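Local coordinates for protein polymerase X (Deinococcus radiodurans, PDB 2W9M) that probably catalyses template-directed addition of deoxyribonucleotides to DNA as a family X polymerase, and carries a zinc-binding polymerase/histidinol phosphatase domain, at residues V423-H428 and T452-A457; A362-A367 and G399-I404. One frame throughout, in Å; residues are numbered along the deposited sequence.

Interaction 1: residues V423-H428 and T452-A457. With ZN (zinc ion), chain E.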
ATOM      1  N   VAL A 423     -11.540  -6.298 -15.934  1.00 19.86           N
ATOM      2  CA  VAL A 423     -10.733  -7.382 -15.396  1.00 20.23           C
ATOM      3  C   VAL A 423      -9.360  -6.901 -14.934  1.00 24.56           C
ATOM      4  O   VAL A 423      -8.633  -6.268 -15.694  1.00 27.66           O
ATOM      5  CB  VAL A 423     -10.505  -8.464 -16.458  1.00 24.05           C
ATOM      6  CG1 VAL A 423      -9.674  -9.601 -15.881  1.00 22.96           C
ATOM      7  CG2 VAL A 423     -11.840  -8.969 -17.002  1.00 21.50           C
ATOM      8  N   VAL A 424      -9.008  -7.208 -13.688  1.00 28.29           N
ATOM      9  CA  VAL A 424      -7.656  -6.977 -13.187  1.00 14.57           C
ATOM     10  C   VAL A 424      -6.921  -8.312 -13.168  1.00 23.71           C
ATOM     11  O   VAL A 424      -7.491  -9.323 -12.758  1.00 26.54           O
ATOM     12  CB  VAL A 424      -7.665  -6.391 -11.751  1.00 18.59           C
ATOM     13  CG1 VAL A 424      -6.237  -6.209 -11.226  1.00 14.39           C
ATOM     14  CG2 VAL A 424      -8.425  -5.073 -11.702  1.00 11.94           C
ATOM     15  N   VAL A 425      -5.670  -8.327 -13.622  1.00 20.25           N
ATOM     16  CA  VAL A 425      -4.848  -9.534 -13.524  1.00 18.63           C
ATOM     17  C   VAL A 425      -3.680  -9.320 -12.573  1.00 20.98           C
ATOM     18  O   VAL A 425      -3.121  -8.226 -12.496  1.00 27.72           O
ATOM     19  CB  VAL A 425      -4.325 -10.005 -14.894  1.00 18.45           C
ATOM     20  CG1 VAL A 425      -5.487 -10.279 -15.828  1.00 19.16           C
ATOM     21  CG2 VAL A 425      -3.384  -8.979 -15.489  1.00 20.33           C
ATOM     22  N   SER A 426      -3.315 -10.368 -11.842  1.00 18.09           N
ATOM     23  CA  SER A 426      -2.309 -10.243 -10.796  1.00 21.82           C
ATOM     24  C   SER A 426      -1.644 -11.573 -10.486  1.00 25.19           C
ATOM     25  O   SER A 426      -2.239 -12.632 -10.681  1.00 33.28           O
ATOM     26  CB  SER A 426      -2.947  -9.700  -9.513  1.00 17.05           C
ATOM     27  OG  SER A 426      -3.473  -8.399  -9.711  1.00 33.69           O
ATOM     28  N   VAL A 427      -0.412 -11.504  -9.993  1.00 22.73           N
ATOM     29  CA  VAL A 427       0.297 -12.676  -9.498  1.00 21.02           C
ATOM     30  C   VAL A 427       0.100 -12.801  -7.990  1.00 22.44           C
ATOM     31  O   VAL A 427       0.283 -11.835  -7.251  1.00 26.90           O
ATOM     32  CB  VAL A 427       1.809 -12.589  -9.794  1.00 20.67           C
ATOM     33  CG1 VAL A 427       2.513 -13.854  -9.337  1.00 21.97           C
ATOM     34  CG2 VAL A 427       2.049 -12.358 -11.271  1.00 26.86           C
ATOM     35  N   HIS A 428      -0.284 -13.992  -7.542  1.00 32.06           N
ATOM     36  CA  HIS A 428      -0.458 -14.272  -6.120  1.00 37.14           C
ATOM     37  C   HIS A 428       0.114 -15.647  -5.766  1.00 35.30           C
ATOM     38  O   HIS A 428      -0.145 -16.189  -4.687  1.00 47.71           O
ATOM     39  CB  HIS A 428      -1.937 -14.210  -5.734  1.00 37.77           C
ATOM     40  CG  HIS A 428      -2.467 -12.818  -5.579  1.00 35.33           C
ATOM     41  ND1 HIS A 428      -2.045 -11.967  -4.579  1.00 41.92           N
ATOM     42  CD2 HIS A 428      -3.404 -12.138  -6.280  1.00 38.75           C
ATOM     43  CE1 HIS A 428      -2.688 -10.818  -4.682  1.00 32.28           C
ATOM     44  NE2 HIS A 428      -3.517 -10.895  -5.708  1.00 30.77           N
ATOM     45  N   THR A 452      -7.941  -5.586 -18.551  1.00 23.39           N
ATOM     46  CA  THR A 452      -7.923  -4.129 -18.580  1.00 19.85           C
ATOM     47  C   THR A 452      -6.819  -3.499 -17.726  1.00 29.63           C
ATOM     48  O   THR A 452      -6.217  -2.508 -18.132  1.00 22.55           O
ATOM     49  CB  THR A 452      -9.304  -3.518 -18.255  1.00 24.25           C
ATOM     50  OG1 THR A 452      -9.139  -2.365 -17.426  1.00 31.26           O
ATOM     51  CG2 THR A 452     -10.162  -4.509 -17.539  1.00 21.53           C
ATOM     52  N   VAL A 453      -6.543  -4.080 -16.560  1.00 29.11           N
ATOM     53  CA  VAL A 453      -5.509  -3.555 -15.672  1.00 12.02           C
ATOM     54  C   VAL A 453      -4.567  -4.640 -15.157  1.00 20.17           C
ATOM     55  O   VAL A 453      -5.004  -5.736 -14.804  1.00 30.33           O
ATOM     56  CB  VAL A 453      -6.127  -2.843 -14.448  1.00 25.02           C
ATOM     57  CG1 VAL A 453      -5.042  -2.150 -13.624  1.00 22.30           C
ATOM     58  CG2 VAL A 453      -7.175  -1.849 -14.880  1.00 22.09           C
ATOM     59  N   LEU A 454      -3.275  -4.324 -15.111  1.00 22.57           N
ATOM     60  CA  LEU A 454      -2.283  -5.173 -14.454  1.00 24.52           C
ATOM     61  C   LEU A 454      -2.108  -4.759 -12.986  1.00 22.68           C
ATOM     62  O   LEU A 454      -1.640  -3.656 -12.703  1.00 30.41           O
ATOM     63  CB  LEU A 454      -0.935  -5.088 -15.179  1.00 14.46           C
ATOM     64  CG  LEU A 454       0.249  -5.690 -14.416  1.00 20.68           C
ATOM     65  CD1 LEU A 454       0.070  -7.194 -14.205  1.00 18.92           C
ATOM     66  CD2 LEU A 454       1.556  -5.410 -15.124  1.00 15.65           C
ATOM     67  N   GLY A 455      -2.481  -5.639 -12.058  1.00 18.50           N
ATOM     68  CA  GLY A 455      -2.359  -5.344 -10.637  1.00 22.54           C
ATOM     69  C   GLY A 455      -0.924  -5.400 -10.124  1.00 26.50           C
ATOM     70  O   GLY A 455      -0.112  -6.155 -10.655  1.00 30.93           O
ATOM     71  N   HIS A 456      -0.624  -4.604  -9.095  1.00 23.77           N
ATOM     72  CA  HIS A 456       0.715  -4.508  -8.489  1.00 28.11           C
ATOM     73  C   HIS A 456       1.811  -5.293  -9.218  1.00 25.53           C
ATOM     74  O   HIS A 456       2.214  -6.368  -8.775  1.00 26.74           O
ATOM     75  CB  HIS A 456       0.660  -4.927  -7.017  1.00 18.65           C
ATOM     76  CG  HIS A 456      -0.167  -6.145  -6.773  1.00 21.41           C
ATOM     77  ND1 HIS A 456       0.272  -7.415  -7.069  1.00 27.35           N
ATOM     78  CD2 HIS A 456      -1.417  -6.289  -6.266  1.00 27.38           C
ATOM     79  CE1 HIS A 456      -0.668  -8.291  -6.755  1.00 27.53           C
ATOM     80  NE2 HIS A 456      -1.702  -7.630  -6.266  1.00 21.44           N
ATOM     81  N   ALA A 457       2.302  -4.732 -10.319  1.00 20.83           N
ATOM     82  CA  ALA A 457       3.194  -5.441 -11.244  1.00 29.29           C
ATOM     83  C   ALA A 457       4.249  -6.359 -10.616  1.00 33.45           C
ATOM     84  O   ALA A 457       4.459  -7.482 -11.081  1.00 28.85           O
ATOM     85  CB  ALA A 457       3.866  -4.449 -12.192  1.00 21.78           C
TER
HETATM   86 ZN    ZN E1567      -3.774  -8.501  -5.330  1.00 27.67          ZN
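His428 and His456 meet over a shared zinc ion, each ring giving its NE2 to the metal, 2.4 Å from His428 NE2 and 2.4 Å from His456 NE2. The two rings form an offset edge-to-face pair with planes 72° apart: the edge of His456 is turned toward the face of His428, and His456 NE2 comes within 3.7 Å of His428 CE1. The carbonyl O of Val427 also lies at the edge of the His456 ring, in its plane, 3.7 Å from His456 CE1. CG of His456 sits between its backbone N and carbonyl carbon (chi1 43°), the crowded position; the far end of the ring approaches 423-428. Beside the pair, Ser426 CB packs on His456 CE1, while Ser426 OG lies against Gly455 CA and is hydrogen-bonded to Glu401, the third ligand of this zinc. A CB at Gly455 would fall too close to that hydroxyl. The ND1 of His428 is held by the carbonyl O of Gly90.

Behind the metal end, strands 422-426 and 453-454 run parallel. Val425 N bonds to Val453 O, and Gly455 N reaches Val425 O at 2.7 Å; Val423 O accepts two N-H groups, from Thr452 and Val453. On one face Val424 CG2 rests 4.2 Å from Val453 CB. On the other, Val425 and Leu454 cross at about a right angle, Val425 CG2 against Leu454 CD1, with Leu454 continuing onto helix 435-446, the crossover between the strands. The chemistry implies a division of labour: backbone bonds and aliphatic contacts fix the strand ends, the loops just beyond them present two imidazole NE2 atoms to one zinc, and the bond between His428 ND1 and Gly90 O helps to set the rotation of that ring.

Interaction 2: residues A362-A367 and G399-I404; sequences ADHSRA and GSEVDI. With ZN (zinc ion), chain C; ZN (zinc ion), chain D; ZN (zinc ion), chain E.
Glu401 and His364 lie side by side, pointing the same way, carboxylate and ring planes 30° apart, with Glu401 OE1 3.5 Å from His364 CE1. This is the tightly packed, buried part of the contact. Glu401 is extended, CG anti to the backbone N (chi1 -171°), and its carboxylate spans two zinc ions, OE1 at 2.2 Å from one and OE2 at 2.1 Å from the other; OE2 is also hydrogen-bonded to Ser426. His364 NE2 binds the third zinc at 2.1 Å. At the base of the pair, Glu401 N donates to Asp363 O at 2.9 Å, approaching from above the carbonyl plane, and Ser400 OG adds a weak bond to the same oxygen.

Farther along, the strands part and side chains take over. Ser365 OG accepts from Asp403 N at 3.1 Å and is also hydrogen-bonded to Asp411. An alanine in place of Ser365 would probably leave Asp403 N without this acceptor and Asp411 without its hydroxyl partner, so that segments 362-367 and 399-404 would be less firmly tied here. At the partly exposed Ala367, CB lies 4.0 Å from both Asp403 CB and Asp403 OD2, a light contact.

The pair closes the beta-alpha-beta unit of strand 358-364, helix 376-391 and strand 396-403; ligands gathered at the C-terminal ends of parallel strands are characteristic of the trinuclear metal site of PHP domains.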
ATOM      1  N   ALA A 362     -13.663  -6.021  -7.225  1.00 26.40           N
ATOM      2  CA  ALA A 362     -12.537  -6.822  -7.713  1.00 23.11           C
ATOM      3  C   ALA A 362     -12.018  -7.838  -6.694  1.00 26.53           C
ATOM      4  O   ALA A 362     -10.876  -7.749  -6.245  1.00 31.87           O
ATOM      5  CB  ALA A 362     -11.403  -5.917  -8.180  1.00 22.37           C
ATOM      6  N   ASP A 363     -12.855  -8.808  -6.342  1.00 26.08           N
ATOM      7  CA  ASP A 363     -12.466  -9.853  -5.399  1.00 25.41           C
ATOM      8  C   ASP A 363     -11.625 -10.924  -6.091  1.00 22.65           C
ATOM      9  O   ASP A 363     -11.622 -11.018  -7.318  1.00 22.69           O
ATOM     10  CB  ASP A 363     -13.713 -10.458  -4.737  1.00 31.38           C
ATOM     11  CG  ASP A 363     -14.316  -9.537  -3.682  1.00 33.14           C
ATOM     12  OD1 ASP A 363     -13.629  -9.256  -2.677  1.00 38.21           O
ATOM     13  OD2 ASP A 363     -15.468  -9.089  -3.854  1.00 28.09           O
ATOM     14  N   HIS A 364     -10.897 -11.720  -5.311  1.00 19.60           N
ATOM     15  CA  HIS A 364     -10.017 -12.734  -5.882  1.00 19.64           C
ATOM     16  C   HIS A 364     -10.811 -13.853  -6.532  1.00 28.66           C
ATOM     17  O   HIS A 364     -12.027 -13.955  -6.357  1.00 28.89           O
ATOM     18  CB  HIS A 364      -9.107 -13.347  -4.819  1.00 28.15           C
ATOM     19  CG  HIS A 364      -8.355 -12.341  -4.015  1.00 28.16           C
ATOM     20  ND1 HIS A 364      -7.126 -11.852  -4.400  1.00 30.22           N
ATOM     21  CD2 HIS A 364      -8.656 -11.735  -2.845  1.00 29.15           C
ATOM     22  CE1 HIS A 364      -6.706 -10.980  -3.500  1.00 28.37           C
ATOM     23  NE2 HIS A 364      -7.616 -10.890  -2.548  1.00 32.60           N
ATOM     24  N   SER A 365     -10.100 -14.711  -7.254  1.00 24.25           N
ATOM     25  CA  SER A 365     -10.715 -15.818  -7.968  1.00 32.09           C
ATOM     26  C   SER A 365     -10.284 -17.172  -7.412  1.00 30.26           C
ATOM     27  O   SER A 365      -9.344 -17.251  -6.626  1.00 36.78           O
ATOM     28  CB  SER A 365     -10.351 -15.728  -9.445  1.00 26.71           C
ATOM     29  OG  SER A 365      -8.966 -15.498  -9.606  1.00 24.06           O
ATOM     30  N   ARG A 366     -11.000 -18.220  -7.818  1.00 36.81           N
ATOM     31  CA  ARG A 366     -10.644 -19.619  -7.552  1.00 31.00           C
ATOM     32  C   ARG A 366      -9.282 -19.827  -6.891  1.00 36.85           C
ATOM     33  O   ARG A 366      -9.195 -20.169  -5.714  1.00 37.81           O
ATOM     34  CB  ARG A 366     -10.651 -20.402  -8.872  1.00 43.73           C
ATOM     35  CG  ARG A 366     -11.850 -21.296  -9.113  1.00 55.65           C
ATOM     36  CD  ARG A 366     -11.550 -22.735  -8.700  1.00 85.20           C
ATOM     37  NE  ARG A 366     -12.158 -23.095  -7.420  1.00 97.99           N
ATOM     38  CZ  ARG A 366     -11.810 -24.158  -6.698  1.00 89.14           C
ATOM     39  NH1 ARG A 366     -10.842 -24.962  -7.120  1.00 68.77           N
ATOM     40  NH2 ARG A 366     -12.426 -24.408  -5.548  1.00 68.45           N
ATOM     41  N   ALA A 367      -8.223 -19.626  -7.671  1.00 31.58           N
ATOM     42  CA  ALA A 367      -6.872 -20.021  -7.278  1.00 39.06           C
ATOM     43  C   ALA A 367      -6.417 -19.480  -5.921  1.00 36.60           C
ATOM     44  O   ALA A 367      -5.707 -20.165  -5.183  1.00 35.60           O
ATOM     45  CB  ALA A 367      -5.870 -19.658  -8.367  1.00 20.78           C
ATOM     46  N   GLY A 399     -16.036  -6.125 -11.343  1.00 26.25           N
ATOM     47  CA  GLY A 399     -14.777  -6.654 -11.819  1.00 28.74           C
ATOM     48  C   GLY A 399     -14.337  -7.865 -11.029  1.00 29.36           C
ATOM     49  O   GLY A 399     -15.072  -8.383 -10.185  1.00 30.95           O
ATOM     50  N   SER A 400     -13.124  -8.321 -11.311  1.00 21.79           N
ATOM     51  CA  SER A 400     -12.538  -9.428 -10.579  1.00 20.64           C
ATOM     52  C   SER A 400     -11.026  -9.308 -10.638  1.00 23.47           C
ATOM     53  O   SER A 400     -10.482  -8.835 -11.631  1.00 27.77           O
ATOM     54  CB  SER A 400     -12.990 -10.759 -11.184  1.00 17.57           C
ATOM     55  OG  SER A 400     -12.269 -11.843 -10.627  1.00 32.93           O
ATOM     56  N   GLU A 401     -10.345  -9.713  -9.574  1.00 29.34           N
ATOM     57  CA  GLU A 401      -8.893  -9.800  -9.632  1.00 21.06           C
ATOM     58  C   GLU A 401      -8.507 -11.224  -9.991  1.00 19.68           C
ATOM     59  O   GLU A 401      -8.372 -12.079  -9.117  1.00 29.93           O
ATOM     60  CB  GLU A 401      -8.236  -9.384  -8.317  1.00 21.14           C
ATOM     61  CG  GLU A 401      -6.726  -9.276  -8.444  1.00 19.16           C
ATOM     62  CD  GLU A 401      -6.043  -8.885  -7.158  1.00 31.51           C
ATOM     63  OE1 GLU A 401      -6.756  -8.662  -6.154  1.00 22.39           O
ATOM     64  OE2 GLU A 401      -4.789  -8.802  -7.158  1.00 31.18           O
ATOM     65  N   VAL A 402      -8.337 -11.465 -11.287  1.00 20.47           N
ATOM     66  CA  VAL A 402      -8.079 -12.797 -11.808  1.00 19.55           C
ATOM     67  C   VAL A 402      -6.617 -13.183 -11.615  1.00 30.56           C
ATOM     68  O   VAL A 402      -5.715 -12.462 -12.046  1.00 29.81           O
ATOM     69  CB  VAL A 402      -8.447 -12.870 -13.296  1.00 18.10           C
ATOM     70  CG1 VAL A 402      -8.205 -14.266 -13.849  1.00 21.01           C
ATOM     71  CG2 VAL A 402      -9.890 -12.449 -13.491  1.00 21.12           C
ATOM     72  N   ASP A 403      -6.392 -14.318 -10.958  1.00 26.80           N
ATOM     73  CA  ASP A 403      -5.043 -14.805 -10.703  1.00 25.78           C
ATOM     74  C   ASP A 403      -4.417 -15.270 -12.013  1.00 33.15           C
ATOM     75  O   ASP A 403      -5.092 -15.856 -12.855  1.00 29.76           O
ATOM     76  CB  ASP A 403      -5.079 -15.954  -9.687  1.00 29.24           C
ATOM     77  CG  ASP A 403      -3.813 -16.035  -8.838  1.00 66.56           C
ATOM     78  OD1 ASP A 403      -2.697 -15.947  -9.400  1.00 58.16           O
ATOM     79  OD2 ASP A 403      -3.935 -16.198  -7.601  1.00 65.27           O
ATOM     80  N   ILE A 404      -3.130 -14.983 -12.186  1.00 29.82           N
ATOM     81  CA  ILE A 404      -2.384 -15.448 -13.347  1.00 21.76           C
ATOM     82  C   ILE A 404      -1.722 -16.781 -13.017  1.00 31.18           C
ATOM     83  O   ILE A 404      -0.810 -16.839 -12.188  1.00 28.78           O
ATOM     84  CB  ILE A 404      -1.300 -14.432 -13.752  1.00 20.32           C
ATOM     85  CG1 ILE A 404      -1.933 -13.071 -14.052  1.00 20.32           C
ATOM     86  CG2 ILE A 404      -0.518 -14.937 -14.949  1.00 25.47           C
ATOM     87  CD1 ILE A 404      -0.924 -11.947 -14.214  1.00 20.31           C
TER
HETATM   88 ZN    ZN C1565      -6.964  -9.793  -0.926  1.00 34.74          ZN
HETATM   89 ZN    ZN D1566      -6.284  -7.018  -4.729  1.00 24.88          ZN
HETATM   90 ZN    ZN E1567      -3.774  -8.501  -5.330  1.00 27.67          ZN

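Overall arrangement
Interactions 1 and 2 belong to one parallel sheet and sit side by side in it, strand 396-403 being the neighbour of strand 422-426, with Val424 O and Val402 N probably hydrogen-bonded between them. Each closes a beta-alpha-beta unit, and their centres are about 9 Å apart. Both are largely buried; 362-367 with 399-404 alone reaches a partly exposed edge. Interaction 1 has the more regular strand pairing and aliphatic packing on both faces, whereas interaction 2 is more loosely paired, with one good backbone bond supplemented by a serine hydroxyl. They converge on one zinc, to which interaction 1 brings two imidazoles and interaction 2 a bridging carboxylate that reaches a second metal.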